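Local coordinates for uncharacterized conserved protein (Methanococcus maripaludis S2, PDB 3C2Q), which catalyses the conversion of L-ornithine to L-proline with release of ammonia, using NAD(+) as cofactor, at residues 166-171 with 268-273; 278-283 with 328-333; 307-312 with 322-327. One frame throughout, in Å; residues are numbered along the deposited sequence.

How the contacts relate
All three contacts pack a helix against the six-stranded parallel sheet of the Rossmann-fold domain. Contact 1 closes along the chain before contact 2 opens. Contact 3 is nested inside the loop that contact 2 closes. The centres of contacts 2 and 3 lie about 10 Å apart, and the two touch: Phe330 CB is 3.8 Å from Thr325 CG2, and Leu280 CB is 3.9 Å from Val327 CG2. Contact 1 touches neither; its centre is about 16 Å from that of contact 2 and about 19 Å from that of contact 3. Asn171, Thr282, Asp326 and Val327, spread over the three contacts, probably bind NAD(+), as in related enzymes.

Contact 1 (166-171 with 268-273); sequences AILAGN and RTTVMD
Ala166 and Thr270 mark the closest approach of strand 166-170 to the last turn of helix 260-271, with their CA atoms 7.2 Å apart. Both side chains point across the gap. Ala166 CB meets Thr270 CG2 at 3.5 Å, which is tight for two methyl groups. Thr270 places this methyl opposite its backbone N, while OG1 turns back along the helix to bond Lys266 O. The threonine therefore offers carbon to the strand and keeps its hydroxyl on its own helix. Leu168 comes in beside Ala166 and forks over two helix residues. Its CD2 slides past Thr270 CG2 at 3.9 Å. Its CD1 presses on Val271 CG1 at 3.3 Å, closer than normal carbon contact. Leu168 reaches them with CG beside its backbone N (chi1 -51°). Val271 slants across the leucine tip rather than meeting it head on. The contact is apolar and buried. The strand is paired on its flanks with strands 138-142 and 241-244 of the parallel Rossmann sheet. Val242 touches both Leu168 and Thr270, and Thr289 of helix 283-292 packs on Leu168 and Val271, so the two helices and the sheet meet around this leucine.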
loop_
_atom_site.group_PDB
_atom_site.type_symbol
_atom_site.label_atom_id
_atom_site.label_comp_id
_atom_site.label_asym_id
_atom_site.label_seq_id
_atom_site.Cartn_x
_atom_site.Cartn_y
_atom_site.Cartn_z
ATOM N N ALA B 166 14.422 -18.315 19.451
ATOM C CA ALA B 166 15.428 -17.656 18.656
ATOM C C ALA B 166 14.880 -16.349 18.126
ATOM O O ALA B 166 13.672 -16.244 17.879
ATOM C CB ALA B 166 15.909 -18.560 17.454
ATOM N N ILE B 167 15.778 -15.384 17.925
ATOM C CA ILE B 167 15.441 -14.105 17.242
ATOM C C ILE B 167 16.428 -13.803 16.133
ATOM O O ILE B 167 17.642 -13.777 16.352
ATOM C CB ILE B 167 15.392 -12.887 18.217
ATOM C CG1 ILE B 167 14.259 -13.081 19.244
ATOM C CG2 ILE B 167 15.197 -11.549 17.415
ATOM C CD1 ILE B 167 14.033 -11.882 20.167
ATOM N N LEU B 168 15.916 -13.599 14.923
ATOM C CA LEU B 168 16.726 -13.196 13.802
ATOM C C LEU B 168 16.327 -11.766 13.454
ATOM O O LEU B 168 15.138 -11.488 13.311
ATOM C CB LEU B 168 16.451 -14.115 12.612
ATOM C CG LEU B 168 16.529 -15.614 12.907
ATOM C CD1 LEU B 168 16.299 -16.384 11.619
ATOM C CD2 LEU B 168 17.891 -15.955 13.501
ATOM N N ALA B 169 17.295 -10.870 13.333
ATOM C CA ALA B 169 16.966 -9.458 13.124
ATOM C C ALA B 169 18.225 -8.797 12.606
ATOM O O ALA B 169 19.158 -9.508 12.185
ATOM C CB ALA B 169 16.471 -8.818 14.442
ATOM N N GLY B 170 18.232 -7.465 12.578
ATOM C CA GLY B 170 19.389 -6.690 12.189
ATOM C C GLY B 170 19.810 -5.762 13.320
ATOM O O GLY B 170 19.246 -5.801 14.411
ATOM N N ASN B 171 20.756 -4.885 13.010
ATOM C CA ASN B 171 21.277 -3.889 13.925
ATOM C C ASN B 171 20.168 -2.954 14.374
ATOM O O ASN B 171 20.146 -2.523 15.527
ATOM C CB ASN B 171 22.358 -3.044 13.225
ATOM C CG ASN B 171 23.149 -2.157 14.212
ATOM O OD1 ASN B 171 23.804 -2.664 15.088
ATOM N ND2 ASN B 171 23.093 -0.842 14.035
ATOM N N ARG B 268 20.049 -20.059 8.761
ATOM C CA ARG B 268 19.479 -21.313 8.275
ATOM C C ARG B 268 19.464 -22.392 9.351
ATOM O O ARG B 268 18.441 -23.018 9.594
ATOM C CB ARG B 268 20.220 -21.810 7.033
ATOM C CG ARG B 268 19.633 -23.104 6.480
ATOM C CD ARG B 268 20.296 -23.527 5.171
ATOM N NE ARG B 268 19.705 -24.758 4.624
ATOM C CZ ARG B 268 20.300 -25.512 3.694
ATOM N NH1 ARG B 268 21.500 -25.178 3.220
ATOM N NH2 ARG B 268 19.705 -26.604 3.253
ATOM N N THR B 269 20.594 -22.592 10.014
ATOM C CA THR B 269 20.691 -23.629 11.036
ATOM C C THR B 269 19.818 -23.272 12.239
ATOM O O THR B 269 19.250 -24.154 12.884
ATOM C CB THR B 269 22.162 -23.852 11.457
ATOM O OG1 THR B 269 22.640 -22.684 12.101
ATOM C CG2 THR B 269 23.041 -24.090 10.263
ATOM N N THR B 270 19.667 -21.974 12.502
ATOM C CA THR B 270 18.800 -21.496 13.595
ATOM C C THR B 270 17.309 -21.791 13.367
ATOM O O THR B 270 16.625 -22.193 14.288
ATOM C CB THR B 270 19.028 -19.986 13.888
ATOM O OG1 THR B 270 20.419 -19.739 14.136
ATOM C CG2 THR B 270 18.272 -19.540 15.110
ATOM N N VAL B 271 16.799 -21.597 12.147
ATOM C CA VAL B 271 15.362 -21.774 11.887
ATOM C C VAL B 271 14.938 -23.173 11.502
ATOM O O VAL B 271 13.784 -23.557 11.708
ATOM C CB VAL B 271 14.839 -20.827 10.762
ATOM C CG1 VAL B 271 15.112 -19.420 11.127
ATOM C CG2 VAL B 271 15.483 -21.149 9.397
HETATM N N MSE B 272 15.853 -23.940 10.907
HETATM C CA MSE B 272 15.414 -25.131 10.189
HETATM C C MSE B 272 14.840 -26.226 11.103
HETATM O O MSE B 272 14.168 -27.136 10.619
HETATM C CB MSE B 272 16.517 -25.661 9.266
HETATM C CG MSE B 272 17.618 -26.354 10.000
HETATM SE SE MSE B 272 19.187 -26.708 8.869
HETATM C CE MSE B 272 20.098 -27.705 10.286
ATOM N N ASP B 273 15.073 -26.119 12.413
ATOM C CA ASP B 273 14.510 -27.085 13.363
ATOM C C ASP B 273 13.311 -26.560 14.188
ATOM O O ASP B 273 12.815 -27.240 15.096
ATOM C CB ASP B 273 15.617 -27.607 14.287
ATOM C CG ASP B 273 16.238 -26.506 15.157
ATOM O OD1 ASP B 273 16.029 -25.290 14.896
ATOM O OD2 ASP B 273 16.960 -26.862 16.121
#

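Contact 2 (278-283 with 328-333); sequences IMLSTL and GVFLVL
Leu280 and Leu331 join an inner strand of the Rossmann sheet, 276-280, to the C-terminal helix 327-342. They point at each other tip to tip. In both, CG stands beside the backbone N and anti to the carbonyl carbon, with chi1 -57° in Leu280 and -70° in Leu331. Leu280 aims at the helix from its CB onward. Leu331 leaves its helix at a slant, and the side chain then bends so that its methyls come close to the strand. Leu331 CD2 then sits near both branches of Leu280, 3.8 Å from CD1 and 4.2 Å from CD2. Phe330 adds a second, lighter touch. Its CG is anti to the backbone N (chi1 172°), which swings the ring off the helix toward the sheet. The ring also rests on Val302 of the next strand and on Ile116 and Ile119 of helix 112-133. Ile146 of helix 145-148 packs on both leucines. All three contacting residues are buried, and the contact is purely apolar. Just beyond the strand, Thr282, which probably contributes to the NAD(+) site as in related enzymes, caps helix 283-292 through OG1 to His285 N. Leu280 CD2 approaches the Phe330 ring obliquely, 4.3 Å from CE2.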
loop_
_atom_site.group_PDB
_atom_site.type_symbol
_atom_site.label_atom_id
_atom_site.label_comp_id
_atom_site.label_asym_id
_atom_site.label_seq_id
_atom_site.Cartn_x
_atom_site.Cartn_y
_atom_site.Cartn_z
ATOM N N ILE B 278 7.544 -16.699 13.222
ATOM C CA ILE B 278 6.672 -15.533 13.121
ATOM C C ILE B 278 7.512 -14.343 12.660
ATOM O O ILE B 278 8.491 -13.975 13.316
ATOM C CB ILE B 278 5.989 -15.175 14.452
ATOM C CG1 ILE B 278 5.171 -16.360 14.965
ATOM C CG2 ILE B 278 5.075 -13.931 14.238
ATOM C CD1 ILE B 278 4.521 -16.168 16.331
HETATM N N MSE B 279 7.137 -13.762 11.525
HETATM C CA MSE B 279 7.909 -12.684 10.913
HETATM C C MSE B 279 7.158 -11.399 11.181
HETATM O O MSE B 279 5.961 -11.338 10.880
HETATM C CB MSE B 279 8.001 -12.893 9.401
HETATM C CG MSE B 279 8.727 -14.176 9.030
HETATM SE SE MSE B 279 8.101 -14.747 7.252
HETATM C CE MSE B 279 9.414 -16.240 7.119
ATOM N N LEU B 280 7.839 -10.393 11.759
ATOM C CA LEU B 280 7.160 -9.177 12.243
ATOM C C LEU B 280 7.748 -7.921 11.590
ATOM O O LEU B 280 8.855 -7.498 11.933
ATOM C CB LEU B 280 7.292 -9.045 13.772
ATOM C CG LEU B 280 6.780 -10.199 14.654
ATOM C CD1 LEU B 280 7.250 -10.110 16.117
ATOM C CD2 LEU B 280 5.254 -10.163 14.562
ATOM N N SER B 281 7.013 -7.346 10.635
ATOM C CA SER B 281 7.387 -6.052 10.054
ATOM C C SER B 281 8.827 -5.962 9.510
ATOM O O SER B 281 9.608 -5.068 9.896
ATOM C CB SER B 281 7.168 -4.945 11.106
ATOM O OG SER B 281 7.046 -3.715 10.440
ATOM N N THR B 282 9.179 -6.862 8.593
ATOM C CA THR B 282 10.479 -6.798 7.977
ATOM C C THR B 282 10.427 -7.529 6.650
ATOM O O THR B 282 10.266 -8.732 6.612
ATOM C CB THR B 282 11.644 -7.352 8.870
ATOM O OG1 THR B 282 12.828 -7.426 8.067
ATOM C CG2 THR B 282 11.325 -8.719 9.495
ATOM N N LEU B 283 10.502 -6.780 5.573
ATOM C CA LEU B 283 10.546 -7.362 4.238
ATOM C C LEU B 283 11.827 -8.165 4.055
ATOM O O LEU B 283 11.775 -9.316 3.652
ATOM C CB LEU B 283 10.478 -6.256 3.190
ATOM C CG LEU B 283 10.566 -6.741 1.726
ATOM C CD1 LEU B 283 9.570 -7.823 1.453
ATOM C CD2 LEU B 283 10.282 -5.502 0.848
ATOM N N GLY B 328 2.514 -3.264 16.114
ATOM C CA GLY B 328 2.589 -2.806 17.496
ATOM C C GLY B 328 1.311 -3.125 18.274
ATOM O O GLY B 328 1.386 -3.605 19.391
ATOM N N VAL B 329 0.149 -2.907 17.665
ATOM C CA VAL B 329 -1.124 -3.273 18.288
ATOM C C VAL B 329 -1.292 -4.790 18.333
ATOM O O VAL B 329 -1.689 -5.349 19.353
ATOM C CB VAL B 329 -2.321 -2.598 17.586
ATOM C CG1 VAL B 329 -3.620 -2.832 18.410
ATOM C CG2 VAL B 329 -2.048 -1.075 17.434
ATOM N N PHE B 330 -1.008 -5.453 17.216
ATOM C CA PHE B 330 -0.999 -6.896 17.163
ATOM C C PHE B 330 -0.210 -7.542 18.316
ATOM O O PHE B 330 -0.731 -8.444 18.980
ATOM C CB PHE B 330 -0.439 -7.352 15.788
ATOM C CG PHE B 330 -0.215 -8.844 15.690
ATOM C CD1 PHE B 330 -1.248 -9.703 15.304
ATOM C CD2 PHE B 330 1.023 -9.388 15.976
ATOM C CE1 PHE B 330 -1.031 -11.100 15.213
ATOM C CE2 PHE B 330 1.243 -10.792 15.902
ATOM C CZ PHE B 330 0.216 -11.627 15.522
ATOM N N LEU B 331 1.037 -7.102 18.544
ATOM C CA LEU B 331 1.862 -7.677 19.627
ATOM C C LEU B 331 1.252 -7.452 21.003
ATOM O O LEU B 331 1.310 -8.343 21.852
ATOM C CB LEU B 331 3.327 -7.181 19.587
ATOM C CG LEU B 331 4.151 -7.736 18.401
ATOM C CD1 LEU B 331 5.465 -6.977 18.260
ATOM C CD2 LEU B 331 4.402 -9.243 18.531
ATOM N N VAL B 332 0.655 -6.291 21.212
ATOM C CA VAL B 332 0.018 -5.960 22.535
ATOM C C VAL B 332 -1.174 -6.878 22.788
ATOM O O VAL B 332 -1.307 -7.497 23.875
ATOM C CB VAL B 332 -0.348 -4.441 22.616
ATOM C CG1 VAL B 332 -1.167 -4.138 23.890
ATOM C CG2 VAL B 332 0.959 -3.586 22.623
ATOM N N LEU B 333 -2.014 -7.027 21.766
ATOM C CA LEU B 333 -3.159 -7.935 21.850
ATOM C C LEU B 333 -2.770 -9.413 21.950
ATOM O O LEU B 333 -3.401 -10.182 22.711
ATOM C CB LEU B 333 -4.095 -7.712 20.648
ATOM C CG LEU B 333 -4.820 -6.369 20.611
ATOM C CD1 LEU B 333 -5.634 -6.221 19.298
ATOM C CD2 LEU B 333 -5.722 -6.190 21.879
#

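Contact 3 (307-312 with 322-327); sequences STVTKL and GVVTDV
Gly322 lies against Val309 of helix 306-314, with their CA atoms 5.9 Å apart. With no side chain on the glycine, Val309 CG1 can settle 3.6 Å from Gly322 CA. Val323 points the other way, away from the helix. At Val324 the CB leaves the strand neither straight toward the helix nor away from it, and of its two methyls only CG2 reaches Val309 CG2, at 4.2 Å. The two valines slant across each other. Val309 divides its methyls between these partners: CG1, anti to the backbone N (chi1 -174°), takes the glycine, and CG2 takes Val324. The strand ends at Val324. Thr325 OG1 and Asp326 OD2 bond reciprocally with Asp326 OD2 and Thr325 OG1 of the second subunit, and Asp326 OD2 also makes a salt bridge to Lys112 of that subunit. Asp326 OD1 instead caps the start of helix 327-342 through weak bonds to Gly328 N and Val329 N. Val327 opens that helix. Asp326 and Val327 probably bind NAD(+), as in related enzymes. Helix 306-314 links the neighbouring parallel strands 298-303 and 321-324, with Val309 also resting on Cys301, as in a beta-alpha-beta crossover of a Rossmann fold.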
loop_
_atom_site.group_PDB
_atom_site.type_symbol
_atom_site.label_atom_id
_atom_site.label_comp_id
_atom_site.label_asym_id
_atom_site.label_seq_id
_atom_site.Cartn_x
_atom_site.Cartn_y
_atom_site.Cartn_z
ATOM N N SER B 307 1.761 -5.662 0.312
ATOM C CA SER B 307 2.784 -5.982 -0.683
ATOM C C SER B 307 3.974 -6.768 -0.092
ATOM O O SER B 307 4.587 -7.619 -0.782
ATOM C CB SER B 307 3.233 -4.708 -1.424
ATOM O OG SER B 307 3.971 -3.905 -0.537
ATOM N N THR B 308 4.280 -6.557 1.196
ATOM C CA THR B 308 5.329 -7.343 1.848
ATOM C C THR B 308 5.023 -8.836 1.921
ATOM O O THR B 308 5.895 -9.676 1.608
ATOM C CB THR B 308 5.715 -6.739 3.253
ATOM O OG1 THR B 308 6.328 -5.474 3.012
ATOM C CG2 THR B 308 6.736 -7.626 4.020
ATOM N N VAL B 309 3.800 -9.184 2.326
ATOM C CA VAL B 309 3.415 -10.567 2.430
ATOM C C VAL B 309 3.354 -11.157 1.019
ATOM O O VAL B 309 3.776 -12.286 0.790
ATOM C CB VAL B 309 2.030 -10.731 3.079
ATOM C CG1 VAL B 309 1.747 -12.211 3.309
ATOM C CG2 VAL B 309 1.962 -9.951 4.418
ATOM N N THR B 310 2.831 -10.388 0.071
ATOM C CA THR B 310 2.744 -10.896 -1.310
ATOM C C THR B 310 4.157 -11.155 -1.899
ATOM O O THR B 310 4.359 -12.139 -2.647
ATOM C CB THR B 310 1.951 -9.915 -2.199
ATOM O OG1 THR B 310 0.578 -9.896 -1.753
ATOM C CG2 THR B 310 1.955 -10.405 -3.629
ATOM N N LYS B 311 5.110 -10.256 -1.622
ATOM C CA LYS B 311 6.506 -10.438 -2.092
ATOM C C LYS B 311 7.079 -11.742 -1.550
ATOM O O LYS B 311 7.785 -12.504 -2.281
ATOM C CB LYS B 311 7.371 -9.274 -1.641
ATOM C CG LYS B 311 7.204 -8.055 -2.558
ATOM C CD LYS B 311 7.862 -6.824 -1.948
ATOM C CE LYS B 311 7.718 -5.632 -2.889
ATOM N NZ LYS B 311 7.839 -4.393 -2.078
ATOM N N LEU B 312 6.796 -11.993 -0.284
ATOM C CA LEU B 312 7.259 -13.215 0.347
ATOM C C LEU B 312 6.716 -14.455 -0.346
ATOM O O LEU B 312 7.469 -15.382 -0.661
ATOM C CB LEU B 312 6.904 -13.236 1.839
ATOM C CG LEU B 312 7.083 -14.557 2.597
ATOM C CD1 LEU B 312 8.587 -14.723 2.858
ATOM C CD2 LEU B 312 6.340 -14.452 3.921
ATOM N N GLY B 322 -0.585 -14.818 5.947
ATOM C CA GLY B 322 -0.300 -13.398 6.061
ATOM C C GLY B 322 -1.293 -12.769 7.011
ATOM O O GLY B 322 -2.486 -13.104 6.988
ATOM N N VAL B 323 -0.810 -11.881 7.872
ATOM C CA VAL B 323 -1.687 -11.094 8.757
ATOM C C VAL B 323 -1.334 -9.622 8.437
ATOM O O VAL B 323 -0.273 -9.122 8.859
ATOM C CB VAL B 323 -1.444 -11.388 10.251
ATOM C CG1 VAL B 323 -2.412 -10.537 11.125
ATOM C CG2 VAL B 323 -1.668 -12.909 10.567
ATOM N N VAL B 324 -2.195 -8.953 7.676
ATOM C CA VAL B 324 -1.933 -7.544 7.278
ATOM C C VAL B 324 -2.538 -6.654 8.388
ATOM O O VAL B 324 -3.763 -6.459 8.480
ATOM C CB VAL B 324 -2.444 -7.225 5.898
ATOM C CG1 VAL B 324 -2.105 -5.744 5.462
ATOM C CG2 VAL B 324 -1.837 -8.247 4.846
ATOM N N THR B 325 -1.658 -6.148 9.252
ATOM C CA THR B 325 -2.152 -5.447 10.432
ATOM C C THR B 325 -1.043 -4.581 11.006
ATOM O O THR B 325 0.088 -4.603 10.522
ATOM C CB THR B 325 -2.675 -6.446 11.511
ATOM O OG1 THR B 325 -3.340 -5.732 12.564
ATOM C CG2 THR B 325 -1.529 -7.225 12.122
ATOM N N ASP B 326 -1.363 -3.829 12.056
ATOM C CA ASP B 326 -0.395 -2.973 12.732
ATOM C C ASP B 326 0.367 -3.875 13.701
ATOM O O ASP B 326 -0.222 -4.442 14.614
ATOM C CB ASP B 326 -1.170 -1.873 13.452
ATOM C CG ASP B 326 -0.273 -0.874 14.160
ATOM O OD1 ASP B 326 0.733 -1.262 14.785
ATOM O OD2 ASP B 326 -0.614 0.311 14.144
ATOM N N VAL B 327 1.687 -4.000 13.518
ATOM C CA VAL B 327 2.456 -4.933 14.315
ATOM C C VAL B 327 2.468 -4.563 15.811
ATOM O O VAL B 327 2.446 -5.459 16.660
ATOM C CB VAL B 327 3.928 -5.114 13.773
ATOM C CG1 VAL B 327 4.799 -3.877 14.048
ATOM C CG2 VAL B 327 4.584 -6.348 14.394
#